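Local coordinates for copper-containing nitrite reductase (Hyphomicrobium denitrificans 1NES1, PDB 6TFO), which probably reduces nitrite to nitric oxide at copper centres, taking electrons from a cytochrome c, at residues 337-349 against 427-439. Residues are numbered along the deposited sequence; the frame is centred on the assembly and turned at random.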
loop_
_atom_site.group_PDB
_atom_site.type_symbol
_atom_site.label_atom_id
_atom_site.label_comp_id
_atom_site.label_asym_id
_atom_site.label_seq_id
_atom_site.Cartn_x
_atom_site.Cartn_y
_atom_site.Cartn_z
ATOM N N ALA C 337 -35.797 -15.401 -9.689
ATOM C CA ALA C 337 -36.259 -16.560 -10.489
ATOM C C ALA C 337 -37.579 -17.105 -9.927
ATOM O O ALA C 337 -38.542 -17.175 -10.685
ATOM C CB ALA C 337 -35.204 -17.629 -10.510
ATOM N N LEU C 338 -37.618 -17.447 -8.636
ATOM C CA LEU C 338 -38.748 -18.167 -7.998
ATOM C C LEU C 338 -39.519 -17.235 -7.058
ATOM O O LEU C 338 -40.328 -17.761 -6.271
ATOM C CB LEU C 338 -38.201 -19.361 -7.217
ATOM C CG LEU C 338 -37.440 -20.395 -8.041
ATOM C CD1 LEU C 338 -37.351 -21.699 -7.276
ATOM C CD2 LEU C 338 -38.065 -20.609 -9.416
ATOM N N THR C 339 -39.280 -15.919 -7.140
ATOM C CA THR C 339 -40.061 -14.895 -6.393
ATOM C C THR C 339 -40.808 -13.971 -7.368
ATOM O O THR C 339 -42.006 -13.818 -7.197
ATOM C CB THR C 339 -39.175 -14.085 -5.443
ATOM O OG1 THR C 339 -38.222 -13.411 -6.267
ATOM C CG2 THR C 339 -38.494 -14.938 -4.390
ATOM N N ARG C 340 -40.123 -13.365 -8.337
ATOM C CA ARG C 340 -40.703 -12.342 -9.243
ATOM C C ARG C 340 -41.059 -12.983 -10.590
ATOM O O ARG C 340 -42.224 -12.886 -10.989
ATOM C CB ARG C 340 -39.740 -11.163 -9.429
ATOM C CG ARG C 340 -39.487 -10.303 -8.192
ATOM C CD ARG C 340 -38.634 -9.050 -8.461
ATOM N NE ARG C 340 -37.662 -9.179 -9.559
ATOM C CZ ARG C 340 -36.335 -9.282 -9.455
ATOM N NH1 ARG C 340 -35.614 -9.416 -10.555
ATOM N NH2 ARG C 340 -35.732 -9.259 -8.279
ATOM N N THR C 341 -40.110 -13.609 -11.283
ATOM C CA THR C 341 -40.290 -13.984 -12.710
ATOM C C THR C 341 -41.070 -15.301 -12.845
ATOM O O THR C 341 -41.928 -15.357 -13.735
ATOM C CB THR C 341 -38.955 -13.974 -13.465
ATOM O OG1 THR C 341 -37.979 -14.610 -12.651
ATOM C CG2 THR C 341 -38.484 -12.574 -13.799
ATOM N N HIS C 342 -40.794 -16.328 -12.037
ATOM C CA HIS C 342 -41.421 -17.670 -12.185
ATOM C C HIS C 342 -41.645 -18.318 -10.822
ATOM O O HIS C 342 -41.059 -19.359 -10.521
ATOM C CB HIS C 342 -40.535 -18.574 -13.057
ATOM C CG HIS C 342 -40.280 -18.077 -14.440
ATOM N ND1 HIS C 342 -41.088 -18.408 -15.493
ATOM C CD2 HIS C 342 -39.286 -17.323 -14.955
ATOM C CE1 HIS C 342 -40.620 -17.863 -16.595
ATOM N NE2 HIS C 342 -39.509 -17.204 -16.291
ATOM N N PRO C 343 -42.495 -17.754 -9.941
ATOM C CA PRO C 343 -42.750 -18.377 -8.644
ATOM C C PRO C 343 -43.566 -19.672 -8.798
ATOM O O PRO C 343 -44.063 -19.937 -9.901
ATOM C CB PRO C 343 -43.484 -17.297 -7.829
ATOM C CG PRO C 343 -44.095 -16.398 -8.876
ATOM C CD PRO C 343 -43.224 -16.500 -10.119
ATOM N N LEU C 344 -43.641 -20.448 -7.710
ATOM C CA LEU C 344 -44.437 -21.696 -7.591
ATOM C C LEU C 344 -45.850 -21.308 -7.132
ATOM O O LEU C 344 -45.976 -20.453 -6.210
ATOM C CB LEU C 344 -43.776 -22.648 -6.588
ATOM C CG LEU C 344 -42.458 -23.293 -7.025
ATOM C CD1 LEU C 344 -41.308 -22.297 -7.000
ATOM C CD2 LEU C 344 -42.119 -24.469 -6.138
ATOM N N TYR C 345 -46.868 -21.916 -7.761
ATOM C CA TYR C 345 -48.311 -21.764 -7.440
ATOM C C TYR C 345 -48.912 -23.140 -7.148
ATOM O O TYR C 345 -48.630 -24.111 -7.871
ATOM C CB TYR C 345 -49.038 -21.056 -8.585
ATOM C CG TYR C 345 -48.563 -19.643 -8.816
ATOM C CD1 TYR C 345 -48.963 -18.605 -7.978
ATOM C CD2 TYR C 345 -47.681 -19.348 -9.851
ATOM C CE1 TYR C 345 -48.515 -17.307 -8.175
ATOM C CE2 TYR C 345 -47.220 -18.056 -10.057
ATOM C CZ TYR C 345 -47.637 -17.035 -9.218
ATOM O OH TYR C 345 -47.180 -15.772 -9.441
ATOM N N ALA C 346 -49.716 -23.227 -6.092
ATOM C CA ALA C 346 -50.413 -24.468 -5.687
ATOM C C ALA C 346 -51.688 -24.119 -4.902
ATOM O O ALA C 346 -51.866 -22.938 -4.553
ATOM C CB ALA C 346 -49.476 -25.351 -4.899
ATOM N N ASN C 347 -52.524 -25.128 -4.637
ATOM C CA ASN C 347 -53.832 -24.989 -3.950
ATOM C C ASN C 347 -53.834 -25.775 -2.634
ATOM O O ASN C 347 -53.245 -26.894 -2.587
ATOM C CB ASN C 347 -54.958 -25.418 -4.885
ATOM C CG ASN C 347 -54.986 -24.561 -6.128
ATOM O OD1 ASN C 347 -55.100 -23.340 -6.052
ATOM N ND2 ASN C 347 -54.829 -25.198 -7.270
ATOM N N VAL C 348 -54.480 -25.206 -1.609
ATOM C CA VAL C 348 -54.703 -25.882 -0.297
ATOM C C VAL C 348 -55.258 -27.283 -0.571
ATOM O O VAL C 348 -56.073 -27.418 -1.493
ATOM C CB VAL C 348 -55.642 -25.060 0.604
ATOM C CG1 VAL C 348 -55.993 -25.822 1.879
ATOM C CG2 VAL C 348 -55.026 -23.704 0.951
ATOM N N GLY C 349 -54.810 -28.288 0.183
ATOM C CA GLY C 349 -55.279 -29.678 0.056
ATOM C C GLY C 349 -54.398 -30.503 -0.866
ATOM O O GLY C 349 -54.460 -31.758 -0.762
ATOM N N GLY C 427 -29.090 -13.797 -3.175
ATOM C CA GLY C 427 -30.150 -14.035 -4.181
ATOM C C GLY C 427 -30.912 -15.360 -4.018
ATOM O O GLY C 427 -31.815 -15.611 -4.849
ATOM N N LEU C 428 -30.627 -16.166 -2.987
ATOM C CA LEU C 428 -31.165 -17.545 -2.848
ATOM C C LEU C 428 -32.423 -17.557 -1.987
ATOM O O LEU C 428 -32.328 -17.734 -0.753
ATOM C CB LEU C 428 -30.118 -18.465 -2.221
ATOM C CG LEU C 428 -30.408 -19.961 -2.362
ATOM C CD1 LEU C 428 -30.589 -20.351 -3.822
ATOM C CD2 LEU C 428 -29.289 -20.772 -1.740
ATOM N N VAL C 429 -33.569 -17.424 -2.638
ATOM C CA VAL C 429 -34.909 -17.476 -1.988
ATOM C C VAL C 429 -35.951 -17.698 -3.096
ATOM O O VAL C 429 -35.739 -17.201 -4.222
ATOM C CB VAL C 429 -35.156 -16.202 -1.163
ATOM C CG1 VAL C 429 -35.257 -14.986 -2.062
ATOM C CG2 VAL C 429 -36.385 -16.297 -0.287
ATOM N N GLY C 430 -36.978 -18.504 -2.812
ATOM C CA GLY C 430 -38.098 -18.791 -3.729
ATOM C C GLY C 430 -39.417 -18.768 -2.979
ATOM O O GLY C 430 -39.428 -18.994 -1.734
ATOM N N PHE C 431 -40.497 -18.508 -3.707
ATOM C CA PHE C 431 -41.878 -18.486 -3.167
ATOM C C PHE C 431 -42.718 -19.624 -3.768
ATOM O O PHE C 431 -42.684 -19.882 -5.002
ATOM C CB PHE C 431 -42.492 -17.118 -3.415
ATOM C CG PHE C 431 -41.826 -15.994 -2.674
ATOM C CD1 PHE C 431 -41.192 -16.222 -1.461
ATOM C CD2 PHE C 431 -41.867 -14.700 -3.173
ATOM C CE1 PHE C 431 -40.596 -15.180 -0.768
ATOM C CE2 PHE C 431 -41.279 -13.658 -2.476
ATOM C CZ PHE C 431 -40.646 -13.895 -1.276
ATOM N N LEU C 432 -43.422 -20.321 -2.880
ATOM C CA LEU C 432 -44.570 -21.208 -3.196
ATOM C C LEU C 432 -45.825 -20.499 -2.689
ATOM O O LEU C 432 -46.016 -20.446 -1.433
ATOM C CB LEU C 432 -44.371 -22.565 -2.514
ATOM C CG LEU C 432 -45.571 -23.509 -2.532
ATOM C CD1 LEU C 432 -46.107 -23.709 -3.943
ATOM C CD2 LEU C 432 -45.181 -24.842 -1.931
ATOM N N ASN C 433 -46.599 -19.942 -3.627
ATOM C CA ASN C 433 -47.798 -19.120 -3.344
ATOM C C ASN C 433 -49.022 -20.045 -3.322
ATOM O O ASN C 433 -49.221 -20.799 -4.305
ATOM C CB ASN C 433 -47.916 -17.980 -4.351
ATOM C CG ASN C 433 -46.715 -17.057 -4.309
ATOM O OD1 ASN C 433 -46.343 -16.567 -3.249
ATOM N ND2 ASN C 433 -46.096 -16.814 -5.452
ATOM N N VAL C 434 -49.775 -20.014 -2.219
ATOM C CA VAL C 434 -50.942 -20.898 -1.944
ATOM C C VAL C 434 -52.027 -20.042 -1.275
ATOM O O VAL C 434 -51.908 -19.795 -0.053
ATOM C CB VAL C 434 -50.531 -22.076 -1.042
ATOM C CG1 VAL C 434 -51.659 -23.086 -0.876
ATOM C CG2 VAL C 434 -49.277 -22.776 -1.539
ATOM N N ASP C 435 -53.047 -19.587 -2.018
ATOM C CA ASP C 435 -54.102 -18.707 -1.429
ATOM C C ASP C 435 -55.023 -19.556 -0.531
ATOM O O ASP C 435 -55.282 -20.765 -0.809
ATOM C CB ASP C 435 -54.824 -17.832 -2.457
ATOM C CG ASP C 435 -55.670 -18.599 -3.447
ATOM O OD1 ASP C 435 -55.285 -19.734 -3.783
ATOM O OD2 ASP C 435 -56.703 -18.055 -3.867
ATOM N N GLY C 436 -55.466 -18.928 0.559
ATOM C CA GLY C 436 -56.269 -19.519 1.651
ATOM C C GLY C 436 -56.361 -18.522 2.799
ATOM O O GLY C 436 -55.641 -17.534 2.798
ATOM N N PRO C 437 -57.235 -18.710 3.809
ATOM C CA PRO C 437 -57.417 -17.683 4.842
ATOM C C PRO C 437 -56.125 -17.455 5.649
ATOM O O PRO C 437 -55.298 -18.362 5.680
ATOM C CB PRO C 437 -58.558 -18.245 5.710
ATOM C CG PRO C 437 -58.519 -19.750 5.470
ATOM C CD PRO C 437 -58.055 -19.912 4.033
ATOM N N LYS C 438 -55.959 -16.268 6.251
ATOM C CA LYS C 438 -54.797 -15.967 7.141
ATOM C C LYS C 438 -54.873 -16.866 8.384
ATOM O O LYS C 438 -53.853 -17.494 8.724
ATOM C CB LYS C 438 -54.729 -14.498 7.584
ATOM C CG LYS C 438 -53.506 -14.168 8.440
ATOM C CD LYS C 438 -53.628 -12.927 9.295
ATOM C CE LYS C 438 -53.541 -11.645 8.493
ATOM N NZ LYS C 438 -52.148 -11.340 8.085
ATOM N N ASN C 439 -56.051 -16.930 9.014
ATOM C CA ASN C 439 -56.316 -17.666 10.279
ATOM C C ASN C 439 -57.226 -18.875 10.009
ATOM O O ASN C 439 -58.331 -18.679 9.445
ATOM C CB ASN C 439 -56.933 -16.740 11.328
ATOM C CG ASN C 439 -55.987 -15.656 11.801
ATOM O OD1 ASN C 439 -54.769 -15.827 11.819
ATOM N ND2 ASN C 439 -56.555 -14.535 12.207
HETATM O O HOH W 1 -35.335 -17.804 -6.865
HETATM O O HOH W 2 -44.463 -14.748 -5.725
#
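L344 and A346 join F431 and N433 through three backbone hydrogen bonds of a short parallel pairing. L344 N donates to F431 O, and L344 O receives N433 N at 2.7 Å in a nearly straight bond (176°). A346 N then donates to N433 O at 3.1 Å. A fourth bond comes from the helical turn 337-341: F431 N reaches L338 O at 2.7 Å. Two waters add bridges, one from L338 N to V429 O, the other from T339 O to N433 ND2.

T339 sits over one face of the F431 ring. Its CG2 makes a CH-pi contact 3.6 Å from the ring centroid. With CG2 anti to the carbonyl carbon and OG1 between N and C (chi1 62°), the methyl meets the ring and OG1 bonds weakly back to G336 O. R413 makes a cation-pi contact with the same ring. Replacing F431 by an alanine would probably leave the T339 methyl without its aromatic platform and R413 without its pi partner. L338 CB packs directly on G430 CA, so a CB on G430 would clash with it.

The N433 amide runs alongside the Y345 ring, ND2 3.7 Å from Y345 CE1, the two planes 46° apart. The ND2 of N433 also lies against P343 CB. On the other face of the sheet, L432 CD1 packs on L344 CB at 3.7 Å and on A346 CB. Further along, the side chains of V348 and V434 cross at about a right angle, CG2 of V348 against CG1 of V434.

Strand 430-434 bonds to strand 412-418 on its other edge, while L338 and L344 pack on strand 293-302 of the facing sheet. The arrangement is the parallel edge pairing of a Greek-key cupredoxin beta-sandwich.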